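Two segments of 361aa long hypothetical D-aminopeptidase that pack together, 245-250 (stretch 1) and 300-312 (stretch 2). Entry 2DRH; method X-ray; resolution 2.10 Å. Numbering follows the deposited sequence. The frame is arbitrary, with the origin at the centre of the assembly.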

# COMPACT_ATOMS: atom_id res chain seq x y z
N ALA A 245 2.42 16.48 -14.72
CA ALA A 245 2.10 17.78 -14.15
C ALA A 245 0.74 18.21 -14.69
O ALA A 245 0.39 17.90 -15.83
CB ALA A 245 3.16 18.81 -14.54
N THR A 246 -0.02 18.93 -13.86
CA THR A 246 -1.33 19.42 -14.26
C THR A 246 -1.69 20.67 -13.47
O THR A 246 -1.19 20.87 -12.36
CB THR A 246 -2.45 18.37 -14.04
OG1 THR A 246 -3.70 18.91 -14.48
CG2 THR A 246 -2.57 18.01 -12.56
N ASP A 247 -2.55 21.50 -14.04
CA ASP A 247 -2.98 22.71 -13.37
C ASP A 247 -4.39 22.50 -12.80
O ASP A 247 -5.04 23.43 -12.34
CB ASP A 247 -2.95 23.90 -14.34
CG ASP A 247 -3.88 23.73 -15.53
OD1 ASP A 247 -4.25 22.59 -15.86
OD2 ASP A 247 -4.24 24.76 -16.15
N ALA A 248 -4.85 21.25 -12.84
CA ALA A 248 -6.16 20.92 -12.32
C ALA A 248 -6.06 20.73 -10.80
O ALA A 248 -5.13 20.11 -10.31
CB ALA A 248 -6.68 19.64 -12.97
N PRO A 249 -7.02 21.30 -10.04
CA PRO A 249 -6.99 21.16 -8.58
C PRO A 249 -7.31 19.72 -8.17
O PRO A 249 -8.37 19.20 -8.49
CB PRO A 249 -8.06 22.15 -8.13
CG PRO A 249 -9.05 22.10 -9.25
CD PRO A 249 -8.15 22.14 -10.47
N LEU A 250 -6.37 19.09 -7.47
CA LEU A 250 -6.53 17.70 -7.03
C LEU A 250 -5.81 17.44 -5.71
O LEU A 250 -4.70 17.94 -5.49
CB LEU A 250 -5.96 16.76 -8.08
CG LEU A 250 -6.49 16.81 -9.51
CD1 LEU A 250 -5.48 16.12 -10.44
CD2 LEU A 250 -7.85 16.14 -9.60
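Stretch 2, residues 300-312: IKALPDSVISPLF

Packing between short segments of mixed conformation can combine one backbone hydrogen bond with apolar side chains packed around it, and this pair is a compact example. Stretch 2 leaves a strand at Ala-302, passes through a 3-10 segment at 305-307 and enters a helix at Ser-309, with Ile-308 as N-cap; the chain swings outward, Pro-304 to Val-307 making no contact with stretch 1, and returns with Ile-308 and Leu-311. The backbones come nearest at Pro-249 and Ala-302, their CA atoms 4.5 Å apart. The carbonyl of Pro-249 is the acceptor: Leu-303 N donates to Pro-249 O at 3.0 Å, and Ala-302 CA approaches the same Pro-249 O at 3.4 Å in a CA-H...O contact. The C-gamma-endo ring of Pro-249 packs its CG 3.9 Å from Leu-303 CG.

Leu-303 and Leu-311 both adopt the m,t rotamer, which brings their CD1 atoms to 4.0 and 3.8 Å, respectively, from Ala-248 CB. The CA-to-CB bond of Leu-250 points away, yet its own m,t conformation carries CD2 back to 4.1 Å from Ile-308 CG2 and 4.3 Å from Leu-311 CD1. Thr-246, chi1 t, places OG1 to accept a hydrogen bond from Ala-248 N at 3.1 Å, a bond within stretch 1.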

# COMPACT_ATOMS: atom_id res chain seq x y z
N ILE A 300 -8.51 23.51 0.31
CA ILE A 300 -7.92 22.82 -0.82
C ILE A 300 -8.92 22.81 -1.96
O ILE A 300 -10.04 22.32 -1.80
CB ILE A 300 -7.60 21.33 -0.48
CG1 ILE A 300 -6.72 21.24 0.77
CG2 ILE A 300 -6.95 20.66 -1.67
CD1 ILE A 300 -5.38 21.92 0.64
N LYS A 301 -8.55 23.38 -3.11
CA LYS A 301 -9.43 23.38 -4.26
C LYS A 301 -9.27 21.98 -4.85
O LYS A 301 -8.16 21.48 -4.96
CB LYS A 301 -9.00 24.41 -5.30
CG LYS A 301 -9.14 25.87 -4.86
CD LYS A 301 -8.61 26.82 -5.93
CE LYS A 301 -7.15 26.51 -6.25
NZ LYS A 301 -6.55 27.44 -7.25
N ALA A 302 -10.38 21.36 -5.24
CA ALA A 302 -10.32 20.02 -5.80
C ALA A 302 -11.55 19.64 -6.61
O ALA A 302 -12.69 19.91 -6.21
CB ALA A 302 -10.11 19.00 -4.68
N LEU A 303 -11.31 18.99 -7.74
CA LEU A 303 -12.38 18.53 -8.61
C LEU A 303 -12.99 17.26 -8.02
O LEU A 303 -12.27 16.42 -7.48
CB LEU A 303 -11.84 18.21 -10.00
CG LEU A 303 -11.28 19.38 -10.82
CD1 LEU A 303 -10.47 18.83 -11.98
CD2 LEU A 303 -12.41 20.26 -11.32
N PRO A 304 -14.32 17.11 -8.11
CA PRO A 304 -14.95 15.90 -7.58
C PRO A 304 -14.52 14.73 -8.46
O PRO A 304 -14.49 14.85 -9.68
CB PRO A 304 -16.44 16.21 -7.71
CG PRO A 304 -16.48 17.10 -8.93
CD PRO A 304 -15.32 18.03 -8.68
N ASP A 305 -14.17 13.61 -7.83
CA ASP A 305 -13.72 12.44 -8.58
C ASP A 305 -14.60 12.04 -9.75
O ASP A 305 -14.12 11.50 -10.74
CB ASP A 305 -13.55 11.26 -7.63
CG ASP A 305 -12.35 11.42 -6.73
OD1 ASP A 305 -11.22 11.38 -7.25
OD2 ASP A 305 -12.52 11.61 -5.51
N SER A 306 -15.90 12.32 -9.65
CA SER A 306 -16.83 11.95 -10.71
C SER A 306 -16.60 12.69 -12.03
O SER A 306 -17.13 12.28 -13.07
CB SER A 306 -18.27 12.20 -10.25
OG SER A 306 -18.52 13.59 -10.14
N VAL A 307 -15.82 13.76 -12.01
CA VAL A 307 -15.58 14.50 -13.24
C VAL A 307 -14.14 14.48 -13.76
O VAL A 307 -13.82 15.21 -14.70
CB VAL A 307 -16.01 15.99 -13.10
CG1 VAL A 307 -17.43 16.08 -12.54
CG2 VAL A 307 -15.03 16.73 -12.21
N ILE A 308 -13.28 13.65 -13.18
CA ILE A 308 -11.89 13.64 -13.62
C ILE A 308 -11.40 12.57 -14.58
O ILE A 308 -10.19 12.47 -14.83
CB ILE A 308 -10.94 13.66 -12.41
CG1 ILE A 308 -11.11 12.38 -11.59
CG2 ILE A 308 -11.23 14.89 -11.55
CD1 ILE A 308 -10.29 12.38 -10.31
N SER A 309 -12.30 11.77 -15.14
CA SER A 309 -11.88 10.72 -16.07
C SER A 309 -11.12 11.30 -17.27
O SER A 309 -10.18 10.67 -17.78
CB SER A 309 -13.09 9.90 -16.53
OG SER A 309 -13.62 9.17 -15.44
N PRO A 310 -11.51 12.50 -17.74
CA PRO A 310 -10.81 13.10 -18.87
C PRO A 310 -9.33 13.28 -18.53
O PRO A 310 -8.46 13.11 -19.38
CB PRO A 310 -11.53 14.43 -19.06
CG PRO A 310 -12.93 14.07 -18.71
CD PRO A 310 -12.74 13.27 -17.44
N LEU A 311 -9.04 13.63 -17.28
CA LEU A 311 -7.65 13.82 -16.87
C LEU A 311 -6.91 12.46 -16.86
O LEU A 311 -5.72 12.40 -17.15
CB LEU A 311 -7.58 14.49 -15.49
CG LEU A 311 -8.17 15.91 -15.38
CD1 LEU A 311 -8.31 16.30 -13.92
CD2 LEU A 311 -7.29 16.91 -16.10
N PHE A 312 -7.62 11.39 -16.53
CA PHE A 312 -7.00 10.06 -16.53
C PHE A 312 -6.62 9.69 -17.96
O PHE A 312 -5.53 9.17 -18.21
CB PHE A 312 -7.97 8.99 -16.00
CG PHE A 312 -8.22 9.06 -14.51
CD1 PHE A 312 -7.51 9.93 -13.70
CD2 PHE A 312 -9.18 8.23 -13.93
CE1 PHE A 312 -7.74 9.96 -12.32
CE2 PHE A 312 -9.42 8.26 -12.56
CZ PHE A 312 -8.69 9.12 -11.76